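PDB 4D05: Atp-dependent DNA ligase from Psychromonas sp., which probably seals nicks in DNA in an ATP-dependent reaction that passes through an enzyme-adenylate, with AMP held in its nucleotidyltransferase domain. Local coordinates for residues H37-K42 with F47-W52; S56-A61 with P124-I129; S77-T82 with W90-F95. All coordinates share one frame; numbering follows the deposited sequence.

Contact 1. Residues H37-K42 with F47-W52; sequences HQLISK and FTAPTW. With SO4 (sulfate ion), chain F.
Phe47 lies along the backbone of Leu39, Ile40 and Ser41. Its backbone N gives a hydrogen bond to Leu39 O of 2.9 Å, moderately bent at 147°. A water bridges the next pair, accepting from Leu39 N and donating to Phe47 O at 2.8 Å. The ring runs obliquely past the main chain. CE2 comes 3.4 Å from Ser41 N, and CZ is equally near Ser41 CB. On the same side of the ring, next to CE2, CD2 is 3.8 Å from Leu39 CB. The Phe47 CG stands anti to its own carbonyl carbon (chi1 -67°), which turns the ring back along 39-41. Beyond it Leu39 CD1 meets Ala49 CB at 4.0 Å.

Further out, Ile30 and Ala32 of strand 30-34 also touch Phe47. Ser41 OG bonds to Gln43 and Asn45 within the connecting turn. Lys42 NZ binds a sulfate ion that Lys174 and Arg168 also hold; the ion probably comes from the crystallisation liquor. The contact thus closes a short hairpin-like turn at edge strand 39-40 of a mixed sheet in the nucleotidyltransferase domain, leading into helix 51-54.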
loop_
_atom_site.group_PDB
_atom_site.type_symbol
_atom_site.label_atom_id
_atom_site.label_comp_id
_atom_site.label_asym_id
_atom_site.label_seq_id
_atom_site.Cartn_x
_atom_site.Cartn_y
_atom_site.Cartn_z
ATOM N N HIS A 37 5.907 -0.078 -25.234
ATOM C CA HIS A 37 6.311 1.169 -25.891
ATOM C C HIS A 37 5.919 2.460 -25.166
ATOM O O HIS A 37 6.397 3.523 -25.534
ATOM C CB HIS A 37 5.816 1.224 -27.349
ATOM C CG HIS A 37 4.325 1.155 -27.492
ATOM N ND1 HIS A 37 3.628 -0.032 -27.534
ATOM C CD2 HIS A 37 3.403 2.133 -27.643
ATOM C CE1 HIS A 37 2.341 0.213 -27.673
ATOM N NE2 HIS A 37 2.181 1.523 -27.747
ATOM N N GLN A 38 5.077 2.373 -24.138
ATOM C CA GLN A 38 4.652 3.555 -23.387
ATOM C C GLN A 38 4.267 3.121 -21.964
ATOM O O GLN A 38 3.956 1.931 -21.726
ATOM C CB GLN A 38 3.497 4.275 -24.063
ATOM C CG GLN A 38 2.248 3.460 -24.075
ATOM C CD GLN A 38 1.217 3.836 -25.157
ATOM O OE1 GLN A 38 0.209 3.133 -25.317
ATOM N NE2 GLN A 38 1.466 4.904 -25.910
ATOM N N LEU A 39 4.270 4.085 -21.064
ATOM C CA LEU A 39 3.875 3.901 -19.672
ATOM C C LEU A 39 2.449 4.407 -19.484
ATOM O O LEU A 39 2.124 5.522 -19.914
ATOM C CB LEU A 39 4.818 4.681 -18.734
ATOM C CG LEU A 39 6.246 4.160 -18.691
ATOM C CD1 LEU A 39 7.173 5.151 -18.019
ATOM C CD2 LEU A 39 6.292 2.825 -17.961
ATOM N N ILE A 40 1.633 3.593 -18.829
ATOM C CA ILE A 40 0.218 3.865 -18.646
ATOM C C ILE A 40 -0.166 3.860 -17.170
ATOM O O ILE A 40 0.217 2.958 -16.420
ATOM C CB ILE A 40 -0.643 2.810 -19.405
ATOM C CG1 ILE A 40 -0.206 2.749 -20.899
ATOM C CG2 ILE A 40 -2.120 3.082 -19.220
ATOM C CD1 ILE A 40 -0.869 1.729 -21.672
ATOM N N SER A 41 -0.954 4.853 -16.754
ATOM C CA SER A 41 -1.378 4.964 -15.355
ATOM C C SER A 41 -2.504 4.001 -15.031
ATOM O O SER A 41 -3.104 3.435 -15.914
ATOM C CB SER A 41 -1.862 6.384 -15.053
ATOM O OG SER A 41 -3.183 6.583 -15.571
ATOM N N LYS A 42 -2.798 3.826 -13.737
ATOM C CA LYS A 42 -3.868 2.910 -13.358
ATOM C C LYS A 42 -5.223 3.289 -13.940
ATOM O O LYS A 42 -6.098 2.421 -14.104
ATOM C CB LYS A 42 -4.037 2.841 -11.836
ATOM C CG LYS A 42 -3.002 2.097 -11.130
ATOM C CD LYS A 42 -3.119 2.362 -9.597
ATOM C CE LYS A 42 -4.356 1.804 -8.978
ATOM N NZ LYS A 42 -4.337 2.064 -7.489
ATOM N N PHE A 47 1.362 8.294 -19.687
ATOM C CA PHE A 47 2.304 9.283 -19.139
ATOM C C PHE A 47 3.114 9.919 -20.252
ATOM O O PHE A 47 3.457 9.247 -21.238
ATOM C CB PHE A 47 3.277 8.653 -18.140
ATOM C CG PHE A 47 2.626 8.161 -16.877
ATOM C CD1 PHE A 47 2.229 9.051 -15.901
ATOM C CD2 PHE A 47 2.412 6.812 -16.669
ATOM C CE1 PHE A 47 1.628 8.598 -14.728
ATOM C CE2 PHE A 47 1.822 6.346 -15.495
ATOM C CZ PHE A 47 1.423 7.229 -14.516
ATOM N N THR A 48 3.451 11.202 -20.091
ATOM C CA THR A 48 4.309 11.841 -21.079
ATOM C C THR A 48 5.777 11.602 -20.708
ATOM O O THR A 48 6.557 12.550 -20.480
ATOM C CB THR A 48 4.002 13.343 -21.211
ATOM O OG1 THR A 48 4.350 14.010 -19.995
ATOM C CG2 THR A 48 2.523 13.587 -21.528
ATOM N N ALA A 49 6.181 10.332 -20.685
ATOM C CA ALA A 49 7.545 10.010 -20.296
ATOM C C ALA A 49 8.480 10.433 -21.413
ATOM O O ALA A 49 8.275 10.065 -22.586
ATOM C CB ALA A 49 7.707 8.541 -20.056
ATOM N N PRO A 50 9.515 11.198 -21.069
ATOM C CA PRO A 50 10.455 11.570 -22.139
ATOM C C PRO A 50 11.095 10.378 -22.846
ATOM O O PRO A 50 11.297 9.327 -22.272
ATOM C CB PRO A 50 11.534 12.359 -21.379
ATOM C CG PRO A 50 10.806 12.913 -20.187
ATOM C CD PRO A 50 9.872 11.814 -19.787
ATOM N N THR A 51 11.435 10.578 -24.116
ATOM C CA THR A 51 12.031 9.525 -24.924
ATOM C C THR A 51 13.283 8.944 -24.278
ATOM O O THR A 51 13.480 7.736 -24.277
ATOM C CB THR A 51 12.401 10.099 -26.289
ATOM O OG1 THR A 51 11.215 10.595 -26.876
ATOM C CG2 THR A 51 12.975 9.052 -27.144
ATOM N N TRP A 52 14.146 9.799 -23.747
ATOM C CA TRP A 52 15.388 9.328 -23.132
ATOM C C TRP A 52 15.132 8.515 -21.860
ATOM O O TRP A 52 15.994 7.725 -21.428
ATOM C CB TRP A 52 16.342 10.509 -22.835
ATOM C CG TRP A 52 15.664 11.701 -22.203
ATOM C CD1 TRP A 52 15.201 12.810 -22.852
ATOM C CD2 TRP A 52 15.348 11.892 -20.809
ATOM N NE1 TRP A 52 14.637 13.670 -21.966
ATOM C CE2 TRP A 52 14.725 13.144 -20.703
ATOM C CE3 TRP A 52 15.572 11.150 -19.647
ATOM C CZ2 TRP A 52 14.287 13.666 -19.484
ATOM C CZ3 TRP A 52 15.137 11.686 -18.421
ATOM C CH2 TRP A 52 14.516 12.925 -18.360
HETATM S S SO4 F . -4.712 -0.911 -4.892
HETATM O O1 SO4 F . -4.048 -0.023 -3.931
HETATM O O2 SO4 F . -4.297 -0.614 -6.277
HETATM O O3 SO4 F . -4.351 -2.310 -4.630
HETATM O O4 SO4 F . -6.170 -0.742 -4.780
HETATM O O HOH W 1 4.794 6.803 -21.765
#

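Contact 2. Residues S56-A61 with P124-I129; sequences SFPTTA and PYLQMI. With SO4 (sulfate ion), chain G.
Phe57 and Leu126 carry this contact, and their side chains cross at a slant. Ring atom CE1 of Phe57 sits 3.7 Å from Leu126 CB. Leu126 CD1 lies over one face of the same ring, 4.3 Å above its plane and displaced toward the rim. Leu126 therefore meets the ring with both the root and one branch of its side chain. Its CG is anti to the backbone N (chi1 -178°), and this extends the two methyl groups toward the 56-61 loop. The other branch ends in CD2, which touches Pro58 CD at 4.0 Å. The two methyls are thus shared between the aromatic ring and the proline.

Tyr125 adds a smaller share. Its CB is 4.3 Å from Phe57 CE1, while its ring leads away and packs against Phe53. The Tyr125 carbonyl O comes 4.0 Å from Phe57 CZ, obliquely to the ring. No hydrogen bond joins the two segments; the side-chain contacts are apolar.

Trp34 meets the Phe57 ring edge-to-face, and its NE1 bonds to Pro58 O. Met62 touches both Phe57 and Leu126, while Phe95 and Ile97 of the neighbouring strand back Leu126. At the far end of the loop Ala61 N gives a 3.0 Å hydrogen bond to a sulfate ion, probably from the crystallisation liquor. The contact packs the loop before strand 62-67 onto edge strand 126-128 of the mixed sheet. Just past that strand comes Ile129, which lines the AMP pocket of this ATP-dependent DNA ligase domain.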
loop_
_atom_site.group_PDB
_atom_site.type_symbol
_atom_site.label_atom_id
_atom_site.label_comp_id
_atom_site.label_asym_id
_atom_site.label_seq_id
_atom_site.Cartn_x
_atom_site.Cartn_y
_atom_site.Cartn_z
ATOM N N SER A 56 15.763 2.864 -23.547
ATOM C CA SER A 56 16.488 1.618 -23.376
ATOM C C SER A 56 15.599 0.427 -23.005
ATOM O O SER A 56 16.049 -0.711 -22.992
ATOM C CB SER A 56 17.510 1.804 -22.261
ATOM O OG SER A 56 16.794 1.956 -21.026
ATOM N N PHE A 57 14.356 0.696 -22.630
ATOM C CA PHE A 57 13.502 -0.335 -22.041
ATOM C C PHE A 57 13.266 -1.473 -23.031
ATOM O O PHE A 57 13.126 -1.243 -24.243
ATOM C CB PHE A 57 12.123 0.230 -21.636
ATOM C CG PHE A 57 12.129 1.132 -20.415
ATOM C CD1 PHE A 57 13.311 1.578 -19.818
ATOM C CD2 PHE A 57 10.924 1.518 -19.878
ATOM C CE1 PHE A 57 13.262 2.423 -18.703
ATOM C CE2 PHE A 57 10.839 2.355 -18.791
ATOM C CZ PHE A 57 12.019 2.815 -18.177
ATOM N N PRO A 58 13.207 -2.701 -22.533
ATOM C CA PRO A 58 12.840 -3.853 -23.364
ATOM C C PRO A 58 11.348 -3.801 -23.715
ATOM O O PRO A 58 10.615 -3.036 -23.105
ATOM C CB PRO A 58 13.131 -5.039 -22.450
ATOM C CG PRO A 58 12.893 -4.508 -21.085
ATOM C CD PRO A 58 13.396 -3.079 -21.125
ATOM N N THR A 59 10.918 -4.568 -24.706
ATOM C CA THR A 59 9.534 -4.512 -25.132
ATOM C C THR A 59 8.650 -5.458 -24.313
ATOM O O THR A 59 7.426 -5.471 -24.461
ATOM C CB THR A 59 9.362 -4.704 -26.648
ATOM O OG1 THR A 59 10.098 -5.839 -27.070
ATOM C CG2 THR A 59 9.900 -3.477 -27.404
ATOM N N THR A 60 9.267 -6.232 -23.420
ATOM C CA THR A 60 8.512 -7.069 -22.485
ATOM C C THR A 60 7.621 -6.155 -21.644
ATOM O O THR A 60 8.086 -5.135 -21.146
ATOM C CB THR A 60 9.472 -7.798 -21.558
ATOM O OG1 THR A 60 10.378 -8.592 -22.342
ATOM C CG2 THR A 60 8.734 -8.681 -20.590
ATOM N N ALA A 61 6.339 -6.477 -21.516
ATOM C CA ALA A 61 5.473 -5.677 -20.650
ATOM C C ALA A 61 5.913 -5.784 -19.200
ATOM O O ALA A 61 6.312 -6.850 -18.736
ATOM C CB ALA A 61 4.045 -6.117 -20.792
ATOM N N PRO A 124 19.842 3.886 -15.504
ATOM C CA PRO A 124 19.436 4.431 -14.211
ATOM C C PRO A 124 17.922 4.474 -14.033
ATOM O O PRO A 124 17.443 4.485 -12.888
ATOM C CB PRO A 124 20.011 5.858 -14.240
ATOM C CG PRO A 124 20.055 6.207 -15.690
ATOM C CD PRO A 124 20.477 4.918 -16.347
ATOM N N TYR A 125 17.169 4.475 -15.130
ATOM C CA TYR A 125 15.727 4.720 -15.060
ATOM C C TYR A 125 14.916 3.437 -14.858
ATOM O O TYR A 125 13.713 3.503 -14.638
ATOM C CB TYR A 125 15.253 5.430 -16.328
ATOM C CG TYR A 125 16.108 6.587 -16.727
ATOM C CD1 TYR A 125 16.354 7.636 -15.849
ATOM C CD2 TYR A 125 16.687 6.633 -17.993
ATOM C CE1 TYR A 125 17.174 8.704 -16.223
ATOM C CE2 TYR A 125 17.497 7.677 -18.370
ATOM C CZ TYR A 125 17.740 8.713 -17.484
ATOM O OH TYR A 125 18.554 9.756 -17.848
ATOM N N LEU A 126 15.577 2.277 -14.907
ATOM C CA LEU A 126 14.875 0.985 -14.785
ATOM C C LEU A 126 15.583 0.126 -13.761
ATOM O O LEU A 126 16.775 -0.208 -13.906
ATOM C CB LEU A 126 14.802 0.229 -16.122
ATOM C CG LEU A 126 14.051 -1.106 -16.116
ATOM C CD1 LEU A 126 12.553 -0.871 -15.930
ATOM C CD2 LEU A 126 14.282 -1.892 -17.400
ATOM N N GLN A 127 14.863 -0.192 -12.693
ATOM C CA GLN A 127 15.442 -0.945 -11.575
ATOM C C GLN A 127 14.439 -1.967 -11.021
ATOM O O GLN A 127 13.262 -1.810 -11.242
ATOM C CB GLN A 127 15.999 0.036 -10.523
ATOM C CG GLN A 127 17.520 0.134 -10.796
ATOM C CD GLN A 127 18.133 1.498 -10.909
ATOM O OE1 GLN A 127 17.975 2.365 -10.025
ATOM N NE2 GLN A 127 18.924 1.688 -11.972
HETATM N N MSE A 128 14.924 -3.056 -10.408
HETATM C CA MSE A 128 14.030 -4.107 -9.885
HETATM C C MSE A 128 13.854 -3.872 -8.392
HETATM O O MSE A 128 14.831 -3.622 -7.694
HETATM C CB MSE A 128 14.597 -5.519 -10.132
HETATM C CG MSE A 128 13.506 -6.597 -10.261
HETATM SE SE MSE A 128 13.945 -8.353 -10.050
HETATM C CE MSE A 128 14.988 -8.393 -8.406
ATOM N N ILE A 129 12.619 -3.929 -7.916
ATOM C CA ILE A 129 12.385 -3.935 -6.485
ATOM C C ILE A 129 12.964 -5.242 -5.929
ATOM O O ILE A 129 12.703 -6.307 -6.445
ATOM C CB ILE A 129 10.887 -3.799 -6.176
ATOM C CG1 ILE A 129 10.379 -2.460 -6.739
ATOM C CG2 ILE A 129 10.663 -3.868 -4.687
ATOM C CD1 ILE A 129 8.892 -2.227 -6.604
HETATM S S SO4 G . 5.956 -10.566 -22.558
HETATM O O1 SO4 G . 7.309 -10.792 -23.125
HETATM O O2 SO4 G . 5.036 -11.368 -23.399
HETATM O O3 SO4 G . 5.915 -11.105 -21.129
HETATM O O4 SO4 G . 5.575 -9.105 -22.655
#

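Contact 3. Residues S77-T82 with W90-F95; sequences SGIART and WKQIKF
Ile79 makes a CH-pi contact with Trp90. Its CG2 methyl sits over the five-membered ring, 3.8 Å from the centroid and 20° off the ring normal. The two side chains slide past each other in opposite directions. With CG2 anti to the backbone N, and CG1 anti to the carbonyl carbon (chi1 -64°), the CG2 methyl goes to the indole and CD1 to Gln92.

The remaining apolar contacts gather round the same isoleucine. Ile93 CD1 comes end-on to Ile79 CG2 at 3.6 Å. It also stands above the same face of the indole, toward the rim, so the two methyls share that face. Ile79 CD1 meets Gln92 NE2 at 3.6 Å, and the two side chains cross at an angle. This is a van der Waals contact; Gln92 NE2 has its hydrogen bond to Gln89 O. Ala80 adds its CA, 4.2 Å from Trp90 CZ2.

These contacts set the end of helix 73-80 against a 3-10 turn that leads into strand 94-99, inside the ATP-dependent DNA ligase domain. Leu66 of strand 62-67 touches both Trp90 and Ile93, and Phe53 meets the indole edge-to-face.

The polar links are few. One water bridges the segments in the plane of the indole: it accepts from Trp90 NE1 at 2.9 Å and donates to Thr82 O. Thr82 OG1 gives a hydrogen bond to Gly78 O of 2.8 Å, in the carbonyl plane. It ties Thr82 back to Gly78 of helix 73-80. Trp90 O accepts from Ile93 N at 3.0 Å, which holds the 3-10 turn together.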
loop_
_atom_site.group_PDB
_atom_site.type_symbol
_atom_site.label_atom_id
_atom_site.label_comp_id
_atom_site.label_asym_id
_atom_site.label_seq_id
_atom_site.Cartn_x
_atom_site.Cartn_y
_atom_site.Cartn_z
ATOM N N SER A 77 4.576 12.259 -7.881
ATOM C CA SER A 77 3.224 12.451 -8.381
ATOM C C SER A 77 3.117 13.757 -9.174
ATOM O O SER A 77 2.524 13.786 -10.250
ATOM C CB SER A 77 2.234 12.485 -7.192
ATOM O OG SER A 77 0.884 12.607 -7.662
ATOM N N GLY A 78 3.740 14.818 -8.680
ATOM C CA GLY A 78 3.708 16.104 -9.373
ATOM C C GLY A 78 4.395 16.052 -10.729
ATOM O O GLY A 78 3.968 16.674 -11.689
ATOM N N ILE A 79 5.483 15.313 -10.812
ATOM C CA ILE A 79 6.159 15.165 -12.097
ATOM C C ILE A 79 5.302 14.310 -13.045
ATOM O O ILE A 79 5.099 14.648 -14.207
ATOM C CB ILE A 79 7.549 14.533 -11.902
ATOM C CG1 ILE A 79 8.467 15.446 -11.087
ATOM C CG2 ILE A 79 8.181 14.206 -13.249
ATOM C CD1 ILE A 79 9.699 14.727 -10.532
ATOM N N ALA A 80 4.834 13.174 -12.558
ATOM C CA ALA A 80 4.114 12.238 -13.404
ATOM C C ALA A 80 2.820 12.820 -13.955
ATOM O O ALA A 80 2.420 12.430 -15.058
ATOM C CB ALA A 80 3.877 10.895 -12.625
ATOM N N ARG A 81 2.207 13.775 -13.226
ATOM C CA ARG A 81 0.986 14.494 -13.638
ATOM C C ARG A 81 1.271 15.550 -14.685
ATOM O O ARG A 81 0.351 16.066 -15.312
ATOM C CB ARG A 81 0.406 15.361 -12.461
ATOM C CG ARG A 81 -0.287 14.726 -11.385
ATOM C CD ARG A 81 -1.180 15.767 -10.672
ATOM N NE ARG A 81 -0.504 16.815 -9.895
ATOM C CZ ARG A 81 0.075 16.602 -8.710
ATOM N NH1 ARG A 81 0.110 15.382 -8.192
ATOM N NH2 ARG A 81 0.616 17.601 -8.023
ATOM N N THR A 82 2.532 15.973 -14.793
ATOM C CA THR A 82 2.876 17.048 -15.727
ATOM C C THR A 82 2.839 16.546 -17.160
ATOM O O THR A 82 3.479 15.553 -17.476
ATOM C CB THR A 82 4.236 17.613 -15.397
ATOM O OG1 THR A 82 4.207 18.124 -14.071
ATOM C CG2 THR A 82 4.606 18.718 -16.352
ATOM N N TRP A 90 11.999 14.136 -14.916
ATOM C CA TRP A 90 11.968 12.674 -14.935
ATOM C C TRP A 90 13.337 12.047 -14.665
ATOM O O TRP A 90 13.430 10.873 -14.362
ATOM C CB TRP A 90 11.382 12.137 -16.263
ATOM C CG TRP A 90 9.896 12.256 -16.428
ATOM C CD1 TRP A 90 9.176 13.406 -16.688
ATOM C CD2 TRP A 90 8.938 11.198 -16.363
ATOM N NE1 TRP A 90 7.843 13.117 -16.801
ATOM C CE2 TRP A 90 7.664 11.769 -16.581
ATOM C CE3 TRP A 90 9.030 9.822 -16.127
ATOM C CZ2 TRP A 90 6.503 11.010 -16.585
ATOM C CZ3 TRP A 90 7.872 9.068 -16.123
ATOM C CH2 TRP A 90 6.628 9.661 -16.356
ATOM N N LYS A 91 14.412 12.818 -14.762
ATOM C CA LYS A 91 15.739 12.234 -14.561
ATOM C C LYS A 91 15.948 11.627 -13.169
ATOM O O LYS A 91 16.780 10.729 -12.993
ATOM C CB LYS A 91 16.815 13.290 -14.861
ATOM C CG LYS A 91 16.948 14.371 -13.816
ATOM C CD LYS A 91 17.730 15.560 -14.334
ATOM C CE LYS A 91 17.826 16.624 -13.258
ATOM N NZ LYS A 91 18.622 17.780 -13.669
ATOM N N GLN A 92 15.200 12.109 -12.182
ATOM C CA GLN A 92 15.325 11.576 -10.827
ATOM C C GLN A 92 14.401 10.396 -10.546
ATOM O O GLN A 92 14.494 9.771 -9.480
ATOM C CB GLN A 92 15.062 12.656 -9.822
ATOM C CG GLN A 92 13.684 13.163 -9.809
ATOM C CD GLN A 92 13.634 14.542 -9.150
ATOM O OE1 GLN A 92 14.006 14.711 -7.956
ATOM N NE2 GLN A 92 13.196 15.544 -9.928
ATOM N N ILE A 93 13.491 10.116 -11.472
ATOM C CA ILE A 93 12.554 9.002 -11.332
ATOM C C ILE A 93 13.183 7.658 -11.746
ATOM O O ILE A 93 13.988 7.594 -12.655
ATOM C CB ILE A 93 11.264 9.280 -12.158
ATOM C CG1 ILE A 93 10.606 10.551 -11.646
ATOM C CG2 ILE A 93 10.306 8.125 -12.073
ATOM C CD1 ILE A 93 9.319 10.890 -12.340
ATOM N N LYS A 94 12.823 6.599 -11.039
ATOM C CA LYS A 94 13.125 5.246 -11.448
ATOM C C LYS A 94 11.796 4.518 -11.603
ATOM O O LYS A 94 10.877 4.671 -10.770
ATOM C CB LYS A 94 13.967 4.510 -10.391
ATOM C CG LYS A 94 15.314 5.157 -10.176
ATOM C CD LYS A 94 15.896 4.924 -8.811
ATOM C CE LYS A 94 15.096 5.666 -7.734
ATOM N NZ LYS A 94 15.855 5.664 -6.478
ATOM N N PHE A 95 11.691 3.744 -12.683
ATOM C CA PHE A 95 10.621 2.765 -12.862
ATOM C C PHE A 95 11.064 1.502 -12.153
ATOM O O PHE A 95 11.977 0.786 -12.616
ATOM C CB PHE A 95 10.361 2.531 -14.355
ATOM C CG PHE A 95 9.151 1.661 -14.672
ATOM C CD1 PHE A 95 7.964 1.765 -13.973
ATOM C CD2 PHE A 95 9.215 0.746 -15.704
ATOM C CE1 PHE A 95 6.862 0.965 -14.302
ATOM C CE2 PHE A 95 8.128 -0.029 -16.038
ATOM C CZ PHE A 95 6.949 0.059 -15.318
HETATM O O HOH W 2 6.303 15.441 -17.542
#

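Overall arrangement
From the N terminus, contact 1 closes first, joining 37-42 to 47-52 across a four-residue turn. Its second segment already starts helix 51-54, and the loop 56-61 then opens contact 2. Strand 62-67 and helix 73-80 follow. Contact 3 closes the short loop between 77-82 and 90-95, wholly within the span of contact 2, which closes only at 124-129. No contact crosses another. All three reach one mixed sheet: strand 39-40 lies at one edge, strand 126-128 at the other, and strand 94-99 next to the latter. Pro50 packs on Trp90 between contacts 1 and 3. Phe95 and Tyr125 link contacts 3 and 2 through the sheet.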